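PDB 7LHV: sulfate transporter 4.1, chloroplastic from Arabidopsis thaliana, which cotransports protons and sulfate across the membrane as a member of the SLC26/SulP family, and may play a role in regulating sulfate assimilation. Local coordinates for residues A[146-152]-A[388-394]; A[155-159]-A[385-389]; A[160-165]-A[234-238]; A[229-233]-A[245-250]. All coordinates share one frame; numbering follows the deposited sequence. Where two conformers were deposited one is given.

Contact 1: A[146-152]-A[388-394]. With SO4 (sulfate ion), chain D.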
loop_
_atom_site.group_PDB
_atom_site.type_symbol
_atom_site.label_atom_id
_atom_site.label_comp_id
_atom_site.label_asym_id
_atom_site.label_seq_id
_atom_site.Cartn_x
_atom_site.Cartn_y
_atom_site.Cartn_z
ATOM N N GLN A 146 12.929 -26.912 -14.868
ATOM C CA GLN A 146 14.340 -26.565 -14.853
ATOM C C GLN A 146 14.793 -25.886 -13.570
ATOM O O GLN A 146 16.000 -25.685 -13.397
ATOM C CB GLN A 146 14.696 -25.649 -16.037
ATOM C CG GLN A 146 14.725 -26.319 -17.405
ATOM C CD GLN A 146 13.359 -26.730 -17.896
ATOM O OE1 GLN A 146 13.100 -27.907 -18.137
ATOM N NE2 GLN A 146 12.470 -25.756 -18.052
ATOM N N LEU A 147 13.878 -25.520 -12.679
ATOM C CA LEU A 147 14.263 -24.827 -11.458
ATOM C C LEU A 147 15.025 -25.758 -10.525
ATOM O O LEU A 147 14.660 -26.922 -10.346
ATOM C CB LEU A 147 13.029 -24.272 -10.750
ATOM C CG LEU A 147 13.307 -23.339 -9.574
ATOM C CD1 LEU A 147 13.722 -21.978 -10.072
ATOM C CD2 LEU A 147 12.092 -23.224 -8.683
ATOM N N ALA A 148 16.089 -25.234 -9.925
ATOM C CA ALA A 148 16.911 -25.973 -8.978
ATOM C C ALA A 148 16.652 -25.449 -7.574
ATOM O O ALA A 148 16.753 -24.244 -7.329
ATOM C CB ALA A 148 18.393 -25.854 -9.329
ATOM N N ILE A 149 16.335 -26.359 -6.656
ATOM C CA ILE A 149 15.895 -26.021 -5.307
ATOM C C ILE A 149 17.013 -26.346 -4.330
ATOM O O ILE A 149 17.601 -27.432 -4.387
ATOM C CB ILE A 149 14.603 -26.770 -4.944
ATOM C CG1 ILE A 149 13.425 -26.129 -5.663
ATOM C CG2 ILE A 149 14.368 -26.757 -3.450
ATOM C CD1 ILE A 149 13.291 -24.663 -5.371
ATOM N N GLY A 150 17.314 -25.403 -3.442
ATOM C CA GLY A 150 18.349 -25.588 -2.458
ATOM C C GLY A 150 18.716 -24.290 -1.775
ATOM O O GLY A 150 18.015 -23.281 -1.897
ATOM N N PRO A 151 19.815 -24.294 -1.025
ATOM C CA PRO A 151 20.279 -23.055 -0.395
ATOM C C PRO A 151 20.639 -22.006 -1.434
ATOM O O PRO A 151 21.174 -22.316 -2.499
ATOM C CB PRO A 151 21.512 -23.502 0.399
ATOM C CG PRO A 151 21.379 -24.971 0.535
ATOM C CD PRO A 151 20.681 -25.435 -0.695
ATOM N N VAL A 152 20.339 -20.749 -1.111
ATOM C CA VAL A 152 20.728 -19.612 -1.933
ATOM C C VAL A 152 21.373 -18.575 -1.025
ATOM O O VAL A 152 21.247 -18.622 0.200
ATOM C CB VAL A 152 19.542 -19.000 -2.705
ATOM C CG1 VAL A 152 18.896 -20.043 -3.593
ATOM C CG2 VAL A 152 18.532 -18.419 -1.750
ATOM N N THR A 388 14.946 -22.123 -1.618
ATOM C CA THR A 388 14.169 -21.576 -2.724
ATOM C C THR A 388 14.901 -21.779 -4.043
ATOM O O THR A 388 15.941 -22.441 -4.085
ATOM C CB THR A 388 13.881 -20.089 -2.507
ATOM O OG1 THR A 388 15.113 -19.384 -2.329
ATOM C CG2 THR A 388 13.006 -19.886 -1.282
ATOM N N GLY A 389 14.366 -21.216 -5.123
ATOM C CA GLY A 389 15.010 -21.346 -6.416
ATOM C C GLY A 389 16.324 -20.592 -6.476
ATOM O O GLY A 389 16.516 -19.567 -5.826
ATOM N N SER A 390 17.244 -21.114 -7.281
ATOM C CA SER A 390 18.590 -20.572 -7.398
ATOM C C SER A 390 18.772 -19.936 -8.767
ATOM O O SER A 390 18.485 -20.563 -9.787
ATOM C CB SER A 390 19.636 -21.666 -7.192
ATOM O OG SER A 390 19.399 -22.369 -5.989
ATOM N N PHE A 391 19.245 -18.688 -8.780
ATOM C CA PHE A 391 19.524 -18.012 -10.043
ATOM C C PHE A 391 20.640 -18.711 -10.807
ATOM O O PHE A 391 20.577 -18.834 -12.035
ATOM C CB PHE A 391 19.898 -16.553 -9.791
ATOM C CG PHE A 391 18.726 -15.659 -9.511
ATOM C CD1 PHE A 391 18.052 -15.031 -10.544
ATOM C CD2 PHE A 391 18.314 -15.427 -8.211
ATOM C CE1 PHE A 391 16.979 -14.203 -10.284
ATOM C CE2 PHE A 391 17.243 -14.600 -7.947
ATOM C CZ PHE A 391 16.575 -13.987 -8.983
ATOM N N SER A 392 21.673 -19.166 -10.097
ATOM C CA SER A 392 22.823 -19.776 -10.754
ATOM C C SER A 392 22.543 -21.220 -11.147
ATOM O O SER A 392 22.799 -21.627 -12.286
ATOM C CB SER A 392 24.040 -19.712 -9.830
ATOM O OG SER A 392 24.294 -18.386 -9.406
ATOM N N ARG A 393 22.022 -22.009 -10.207
ATOM C CA ARG A 393 21.829 -23.432 -10.459
ATOM C C ARG A 393 20.718 -23.674 -11.472
ATOM O O ARG A 393 20.822 -24.582 -12.301
ATOM C CB ARG A 393 21.541 -24.155 -9.147
ATOM C CG ARG A 393 22.778 -24.412 -8.308
ATOM C CD ARG A 393 22.492 -25.415 -7.217
ATOM N NE ARG A 393 21.459 -24.925 -6.315
ATOM C CZ ARG A 393 21.686 -24.144 -5.271
ATOM N NH1 ARG A 393 22.908 -23.751 -4.953
ATOM N NH2 ARG A 393 20.661 -23.739 -4.529
ATOM N N SER A 394 19.646 -22.879 -11.423
ATOM C CA SER A 394 18.584 -23.028 -12.414
ATOM C C SER A 394 19.091 -22.704 -13.809
ATOM O O SER A 394 18.752 -23.393 -14.775
ATOM C CB SER A 394 17.395 -22.141 -12.062
ATOM O OG SER A 394 16.945 -22.403 -10.749
HETATM S S SO4 D . 22.073 -18.011 -6.036
HETATM O O1 SO4 D . 22.996 -17.439 -7.009
HETATM O O2 SO4 D . 20.722 -17.985 -6.579
HETATM O O3 SO4 D . 22.113 -17.220 -4.813
HETATM O O4 SO4 D . 22.461 -19.386 -5.741
#
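A short antiparallel beta bridge joins residues 146-152 to 388-394 in the buried core of the membrane domain, just where each segment leads into a helix, 153-166 on one side and 391-399 on the other. Ile-149 and Gly-389 form the non-hydrogen-bonded pair, and Gly-150 and Thr-388 the hydrogen-bonded one, held by two weak bonds. Beyond the strands, Ala-148 N points almost straight (174°) at Ser-394 OG, 3.1 Å away, and the same hydroxyl donates to Ser-390 O at 2.6 Å, a carbonyl also taken by Ser-394 N. With an alanine here in place of the serine, this relay would be gone and the Ala-148 amide would probably be left without its acceptor in a buried place. Leu-147 CD1 lies 3.9 Å from Gly-389 CA, where a side chain would collide with it. Val-152 straddles the bridge: CG1 sits 3.3 Å from Gly-389 O, while CG2 turns to Thr-388 OG1. Arg-393, its chain bent at chi3 (-61°), brings the edge of its guanidinium to Pro-151 O, with a weak bond from NH1; the position of NH2 is doubtful. Gln-112 takes a second, weak bond from NH1. A sulfate ion lies at the start of both helices: Phe-391 N donates to sulfate O2 at 2.7 Å, Ser-392 OG bonds to sulfate O1 at 2.9 Å, and Ala-153 N also donates to it. Two helix N termini and a nearby arginine would favour an anion here, consistent with a binding site for the transported sulfate.

Contact 2: A[155-159]-A[385-389]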
loop_
_atom_site.group_PDB
_atom_site.type_symbol
_atom_site.label_atom_id
_atom_site.label_comp_id
_atom_site.label_asym_id
_atom_site.label_seq_id
_atom_site.Cartn_x
_atom_site.Cartn_y
_atom_site.Cartn_z
ATOM N N VAL A 155 18.613 -16.061 0.918
ATOM C CA VAL A 155 17.853 -16.700 1.986
ATOM C C VAL A 155 18.776 -17.104 3.127
ATOM O O VAL A 155 18.410 -17.000 4.302
ATOM C CB VAL A 155 17.058 -17.895 1.435
ATOM C CG1 VAL A 155 16.574 -18.783 2.558
ATOM C CG2 VAL A 155 15.883 -17.403 0.616
ATOM N N SER A 156 19.988 -17.559 2.804
ATOM C CA SER A 156 20.959 -17.868 3.848
ATOM C C SER A 156 21.330 -16.622 4.642
ATOM O O SER A 156 21.461 -16.675 5.869
ATOM C CB SER A 156 22.205 -18.506 3.238
ATOM O OG SER A 156 21.905 -19.770 2.675
ATOM N N LEU A 157 21.501 -15.489 3.957
ATOM C CA LEU A 157 21.793 -14.242 4.656
ATOM C C LEU A 157 20.650 -13.836 5.578
ATOM O O LEU A 157 20.882 -13.404 6.711
ATOM C CB LEU A 157 22.081 -13.132 3.649
ATOM C CG LEU A 157 22.178 -11.724 4.229
ATOM C CD1 LEU A 157 23.413 -11.581 5.095
ATOM C CD2 LEU A 157 22.186 -10.705 3.110
ATOM N N LEU A 158 19.408 -13.960 5.106
ATOM C CA LEU A 158 18.263 -13.600 5.941
ATOM C C LEU A 158 18.141 -14.527 7.146
ATOM O O LEU A 158 17.832 -14.079 8.259
ATOM C CB LEU A 158 16.981 -13.627 5.113
ATOM C CG LEU A 158 16.940 -12.656 3.937
ATOM C CD1 LEU A 158 15.667 -12.845 3.138
ATOM C CD2 LEU A 158 17.064 -11.231 4.424
ATOM N N VAL A 159 18.369 -15.825 6.940
ATOM C CA VAL A 159 18.336 -16.780 8.042
ATOM C C VAL A 159 19.405 -16.439 9.067
ATOM O O VAL A 159 19.151 -16.449 10.277
ATOM C CB VAL A 159 18.500 -18.213 7.506
ATOM C CG1 VAL A 159 18.884 -19.158 8.623
ATOM C CG2 VAL A 159 17.223 -18.673 6.835
ATOM N N TYR A 385 16.815 -26.185 6.432
ATOM C CA TYR A 385 16.520 -24.767 6.551
ATOM C C TYR A 385 16.075 -24.216 5.198
ATOM O O TYR A 385 16.314 -24.849 4.165
ATOM C CB TYR A 385 17.746 -24.019 7.107
ATOM C CG TYR A 385 18.789 -23.558 6.115
ATOM C CD1 TYR A 385 19.843 -24.383 5.752
ATOM C CD2 TYR A 385 18.749 -22.279 5.583
ATOM C CE1 TYR A 385 20.806 -23.955 4.862
ATOM C CE2 TYR A 385 19.705 -21.845 4.692
ATOM C CZ TYR A 385 20.731 -22.686 4.338
ATOM O OH TYR A 385 21.685 -22.251 3.452
ATOM N N PRO A 386 15.406 -23.055 5.161
ATOM C CA PRO A 386 14.600 -22.702 3.981
ATOM C C PRO A 386 15.381 -22.766 2.675
ATOM O O PRO A 386 16.532 -22.333 2.591
ATOM C CB PRO A 386 14.147 -21.271 4.282
ATOM C CG PRO A 386 14.170 -21.166 5.732
ATOM C CD PRO A 386 15.305 -22.013 6.200
ATOM N N ALA A 387 14.733 -23.312 1.650
ATOM C CA ALA A 387 15.334 -23.504 0.341
ATOM C C ALA A 387 14.403 -22.951 -0.726
ATOM O O ALA A 387 13.211 -23.275 -0.739
ATOM C CB ALA A 387 15.612 -24.985 0.076
ATOM N N THR A 388 14.946 -22.123 -1.618
ATOM C CA THR A 388 14.169 -21.576 -2.724
ATOM C C THR A 388 14.901 -21.779 -4.043
ATOM O O THR A 388 15.941 -22.441 -4.085
ATOM C CB THR A 388 13.881 -20.089 -2.507
ATOM O OG1 THR A 388 15.113 -19.384 -2.329
ATOM C CG2 THR A 388 13.006 -19.886 -1.282
ATOM N N GLY A 389 14.366 -21.216 -5.123
ATOM C CA GLY A 389 15.010 -21.346 -6.416
ATOM C C GLY A 389 16.324 -20.592 -6.476
ATOM O O GLY A 389 16.516 -19.567 -5.826
#
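Tyr-385 meets helix 153-166 through its hydroxyl, which donates to Ser-156 OG at 2.6 Å, the serine oxygen lying at the ring edge, in the ring plane. Ser-156 OG in turn bonds to Val-152 O one turn back, so the two hydroxyls form a chain that ends on the carbonyl of the N-cap residue, Val-152. The tyrosine ring is placed by a chi1 of 86°, with CG between the backbone N and the carbonyl carbon, and its CD2 edge rests 4.1 Å from Val-159 CG2. Lacking the hydroxyl, a phenylalanine in its place would probably leave Ser-156 OG without this donor, loosening the tie between loop and helix. The tyrosine's own carbonyl is held by Ser-130 OG of helix 125-141. Pro-386 comes next and fits against two valines one turn apart on the helix. Its CD is 3.9 Å from Val-159 CG2, and its CB is equally far from Val-155 CG1, which also touches Pro-386 O. In the SLC26 membrane fold two short antiparallel strands meet mid-membrane and each leads into a short helix, here 153-166 and 391-399; Tyr-385 and Pro-386 lie on the approach to the second strand. The backbone N of Ala-387 bonds to Asn-376 OD1. At Thr-388 the hydroxyl returns to the helix: OG1 lies 3.6 Å from Val-155 CG2, whose valine has CG1 anti to the backbone N (chi1 165°), leaving one methyl for the proline and the other for the threonine.

Contact 3: A[160-165]-A[234-238]; sequences SNALGG and ARSSK
Arg-235 reaches out of the loop between helices 206-229 and 239-249 and lays its guanidinium on the last turns of helix 153-166, beside Gly-164. The CB bond already heads for the helix, and CG continues anti to the backbone N (chi1 -174°). The chain then bends at chi2 (-91°) and runs extended through CD, so the aliphatic part spans the gap and only the end of the side chain touches. NE is the first atom to arrive, 4.0 Å from Gly-164 CA. CZ follows, with the same CA lying over one face of the guanidinium, offset toward its rim, at 3.4 Å from CZ. A CB on this glycine would probably be in the way of the guanidinium. NH1 continues over the glycine and comes to 3.8 Å from Gly-165 N without bonding. NH2 turns in to the backbone and gives a weak, nearly straight bond to Asn-161 O at 3.2 Å, although NH2 is crowded by Ser-160 O in the model and its exact place is doubtful. Asn-161 O already accepts from Gly-165 N, so the arginine adds to a carbonyl within the helix's own bonding. Beside the arginine, Asn-161 ND2 packs on Ser-237 CB at 3.8 Å; these two residues also touch Glu-478 and Ile-477, respectively, on helix 477-496. The whole is a loop-to-helix contact in which an arginine, its NH2 not securely placed, lies against the C-terminal turns of a helix, where the helix dipole may favour a positive charge.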
loop_
_atom_site.group_PDB
_atom_site.type_symbol
_atom_site.label_atom_id
_atom_site.label_comp_id
_atom_site.label_asym_id
_atom_site.label_seq_id
_atom_site.Cartn_x
_atom_site.Cartn_y
_atom_site.Cartn_z
ATOM N N SER A 160 20.616 -16.127 8.601
ATOM C CA SER A 160 21.678 -15.729 9.516
ATOM C C SER A 160 21.302 -14.466 10.273
ATOM O O SER A 160 21.559 -14.357 11.477
ATOM C CB SER A 160 22.980 -15.519 8.746
ATOM O OG SER A 160 23.960 -14.920 9.572
ATOM N N ASN A 161 20.693 -13.502 9.584
ATOM C CA ASN A 161 20.281 -12.261 10.227
ATOM C C ASN A 161 19.303 -12.537 11.363
ATOM O O ASN A 161 19.490 -12.065 12.491
ATOM C CB ASN A 161 19.665 -11.326 9.189
ATOM C CG ASN A 161 19.491 -9.920 9.701
ATOM O OD1 ASN A 161 18.399 -9.358 9.649
ATOM N ND2 ASN A 161 20.572 -9.338 10.200
ATOM N N ALA A 162 18.270 -13.336 11.087
ATOM C CA ALA A 162 17.276 -13.639 12.112
ATOM C C ALA A 162 17.890 -14.407 13.279
ATOM O O ALA A 162 17.663 -14.071 14.450
ATOM C CB ALA A 162 16.115 -14.424 11.500
ATOM N N LEU A 163 18.684 -15.439 12.981
ATOM C CA LEU A 163 19.254 -16.250 14.052
ATOM C C LEU A 163 20.182 -15.427 14.933
ATOM O O LEU A 163 20.118 -15.517 16.164
ATOM C CB LEU A 163 20.003 -17.451 13.480
ATOM C CG LEU A 163 19.210 -18.451 12.641
ATOM C CD1 LEU A 163 19.921 -19.795 12.611
ATOM C CD2 LEU A 163 17.782 -18.584 13.135
ATOM N N GLY A 164 21.050 -14.617 14.325
ATOM C CA GLY A 164 21.922 -13.763 15.109
ATOM C C GLY A 164 21.162 -12.733 15.913
ATOM O O GLY A 164 21.577 -12.377 17.020
ATOM N N GLY A 165 20.047 -12.235 15.376
ATOM C CA GLY A 165 19.191 -11.374 16.169
ATOM C C GLY A 165 18.531 -12.080 17.332
ATOM O O GLY A 165 18.150 -11.424 18.306
ATOM N N ALA A 234 33.343 -8.412 13.998
ATOM C CA ALA A 234 32.036 -8.143 14.582
ATOM C C ALA A 234 30.935 -8.546 13.614
ATOM O O ALA A 234 30.978 -8.219 12.425
ATOM C CB ALA A 234 31.901 -6.666 14.951
ATOM N N ARG A 235 29.945 -9.260 14.135
ATOM C CA ARG A 235 28.846 -9.782 13.332
ATOM C C ARG A 235 27.756 -8.721 13.238
ATOM O O ARG A 235 27.137 -8.365 14.245
ATOM C CB ARG A 235 28.326 -11.079 13.947
ATOM C CG ARG A 235 27.279 -11.787 13.125
ATOM C CD ARG A 235 25.900 -11.330 13.537
ATOM N NE ARG A 235 24.851 -12.089 12.877
ATOM C CZ ARG A 235 23.565 -11.779 12.933
ATOM N NH1 ARG A 235 23.130 -10.753 13.647
ATOM N NH2 ARG A 235 22.694 -12.513 12.250
ATOM N N SER A 236 27.522 -8.218 12.029
ATOM C CA SER A 236 26.468 -7.240 11.805
ATOM C C SER A 236 26.096 -7.240 10.330
ATOM O O SER A 236 26.837 -7.746 9.484
ATOM C CB SER A 236 26.891 -5.838 12.256
ATOM O OG SER A 236 26.927 -5.753 13.671
ATOM N N SER A 237 24.932 -6.667 10.041
ATOM C CA SER A 237 24.428 -6.536 8.683
ATOM C C SER A 237 24.662 -5.147 8.104
ATOM O O SER A 237 24.119 -4.831 7.040
ATOM C CB SER A 237 22.938 -6.877 8.639
ATOM O OG SER A 237 22.403 -6.644 7.351
ATOM N N LYS A 238 25.440 -4.311 8.779
ATOM C CA LYS A 238 25.744 -2.964 8.324
ATOM C C LYS A 238 27.228 -2.850 7.999
ATOM O O LYS A 238 28.068 -3.496 8.630
ATOM C CB LYS A 238 25.360 -1.927 9.380
ATOM C CG LYS A 238 23.971 -2.118 9.958
ATOM C CD LYS A 238 23.730 -1.169 11.117
ATOM C CE LYS A 238 22.346 -1.363 11.706
ATOM N NZ LYS A 238 22.221 -2.687 12.373
#

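Contact 4: A[229-233]-A[245-250]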
loop_
_atom_site.group_PDB
_atom_site.type_symbol
_atom_site.label_atom_id
_atom_site.label_comp_id
_atom_site.label_asym_id
_atom_site.label_seq_id
_atom_site.Cartn_x
_atom_site.Cartn_y
_atom_site.Cartn_z
ATOM N N LEU A 229 40.710 -12.999 6.218
ATOM C CA LEU A 229 41.555 -12.273 7.162
ATOM C C LEU A 229 42.169 -13.211 8.190
ATOM O O LEU A 229 43.347 -13.077 8.542
ATOM C CB LEU A 229 40.746 -11.178 7.854
ATOM C CG LEU A 229 40.204 -10.068 6.957
ATOM C CD1 LEU A 229 39.357 -9.108 7.770
ATOM C CD2 LEU A 229 41.341 -9.337 6.273
ATOM N N GLY A 230 41.391 -14.169 8.684
ATOM C CA GLY A 230 41.867 -15.129 9.654
ATOM C C GLY A 230 41.469 -14.859 11.087
ATOM O O GLY A 230 41.749 -15.695 11.953
ATOM N N TYR A 231 40.827 -13.728 11.370
ATOM C CA TYR A 231 40.370 -13.412 12.714
ATOM C C TYR A 231 38.887 -13.074 12.684
ATOM O O TYR A 231 38.371 -12.550 11.694
ATOM C CB TYR A 231 41.162 -12.249 13.331
ATOM C CG TYR A 231 41.196 -10.990 12.492
ATOM C CD1 TYR A 231 40.205 -10.029 12.605
ATOM C CD2 TYR A 231 42.234 -10.756 11.604
ATOM C CE1 TYR A 231 40.238 -8.878 11.847
ATOM C CE2 TYR A 231 42.276 -9.607 10.844
ATOM C CZ TYR A 231 41.276 -8.673 10.969
ATOM O OH TYR A 231 41.314 -7.525 10.211
ATOM N N SER A 232 38.207 -13.386 13.784
ATOM C CA SER A 232 36.779 -13.125 13.880
ATOM C C SER A 232 36.508 -11.626 13.896
ATOM O O SER A 232 37.217 -10.856 14.547
ATOM C CB SER A 232 36.203 -13.775 15.137
ATOM O OG SER A 232 34.787 -13.734 15.127
ATOM N N ILE A 233 35.474 -11.216 13.171
ATOM C CA ILE A 233 35.087 -9.819 13.085
ATOM C C ILE A 233 33.706 -9.660 13.708
ATOM O O ILE A 233 32.986 -10.631 13.936
ATOM C CB ILE A 233 35.103 -9.302 11.635
ATOM C CG1 ILE A 233 33.962 -9.933 10.837
ATOM C CG2 ILE A 233 36.442 -9.599 10.982
ATOM C CD1 ILE A 233 33.815 -9.379 9.445
ATOM N N SER A 245 35.260 -3.178 12.735
ATOM C CA SER A 245 35.812 -4.380 13.346
ATOM C C SER A 245 37.025 -4.888 12.582
ATOM O O SER A 245 38.002 -5.342 13.188
ATOM C CB SER A 245 34.745 -5.463 13.422
ATOM O OG SER A 245 34.249 -5.765 12.132
ATOM N N ILE A 246 36.976 -4.838 11.249
ATOM C CA ILE A 246 38.115 -5.283 10.452
ATOM C C ILE A 246 39.336 -4.422 10.750
ATOM O O ILE A 246 40.447 -4.933 10.944
ATOM C CB ILE A 246 37.758 -5.268 8.955
ATOM C CG1 ILE A 246 36.792 -6.408 8.629
ATOM C CG2 ILE A 246 39.010 -5.368 8.104
ATOM C CD1 ILE A 246 36.112 -6.264 7.291
ATOM N N ILE A 247 39.145 -3.102 10.809
ATOM C CA ILE A 247 40.250 -2.202 11.127
ATOM C C ILE A 247 40.773 -2.475 12.531
ATOM O O ILE A 247 41.989 -2.482 12.768
ATOM C CB ILE A 247 39.808 -0.737 10.960
ATOM C CG1 ILE A 247 39.507 -0.442 9.493
ATOM C CG2 ILE A 247 40.880 0.207 11.477
ATOM C CD1 ILE A 247 38.737 0.836 9.277
ATOM N N ALA A 248 39.868 -2.706 13.488
ATOM C CA ALA A 248 40.287 -2.968 14.860
ATOM C C ALA A 248 41.116 -4.242 14.954
ATOM O O ALA A 248 42.137 -4.278 15.652
ATOM C CB ALA A 248 39.065 -3.058 15.771
ATOM N N GLY A 249 40.697 -5.294 14.261
ATOM C CA GLY A 249 41.386 -6.564 14.319
ATOM C C GLY A 249 42.536 -6.739 13.358
ATOM O O GLY A 249 43.195 -7.783 13.398
ATOM N N ALA A 250 42.806 -5.753 12.498
ATOM C CA ALA A 250 43.902 -5.859 11.537
ATOM C C ALA A 250 45.228 -6.275 12.164
ATOM O O ALA A 250 46.118 -6.743 11.446
ATOM C CB ALA A 250 44.082 -4.528 10.803
#
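Tyr-231 supplies the one hydrogen bond between the loop 229-233 and residues 245-250: its OH donates to Ile-246 O at 2.8 Å, meeting the carbonyl at a C=O...O angle of 128° and 15° out of its plane. That carbonyl belongs to the final turn of helix 239-249. Ala-250 N bonds only weakly to Ile-247 O, so the tyrosine serves an acceptor that a continuing helix would have given to that amide. A carbonyl oxygen lies over the ring: Gly-249 O sits above one face, offset toward the rim, 3.2 Å from Tyr-231 CZ. A CB on Gly-249 would probably crowd CE1 of the ring. Apolar contacts gather on Ile-246. Leu-229 CD1 reaches its CG2 at 3.8 Å, the two side chains meeting at about a right angle, whereas Ile-233 lies alongside it, pointing the same way, with Ile-233 CG2 beside Ile-246 CG1 at 4.0 Å. Ile-233 CB also rests against Ser-245 OG at 3.7 Å; that hydroxyl is spent on Ile-242 O and Pro-241 O in its own helix. Between these residues the chain is turned by Gly-230, whose positive phi (101°) ends helix 206-229. The arrangement is that of a loop between two consecutive helices of the membrane domain, 206-229 and 239-249, folded back over the C-terminal turn of the second.

How the contacts relate
From the N terminus, the chain passes through strand 149-150 and directly into helix 153-166; the strand and its flanks serve contact 1, and successive turns of the helix serve contacts 2 and 3. Contacts 1 and 2 both close very long loops of over 220 residues and end on one stretch, strand 388-389 and its flanks, so their atoms touch and they share Thr-388 and Gly-389. Within those loops, contact 3 closes a shorter one, from the C-terminal end of helix 153-166 to the loop at 234-238. Contact 4 closes the smallest, from the end of helix 206-229 to helix 239-249. Contacts 3 and 4 cross along the chain, and they meet where Ala-234 packs on Ser-245.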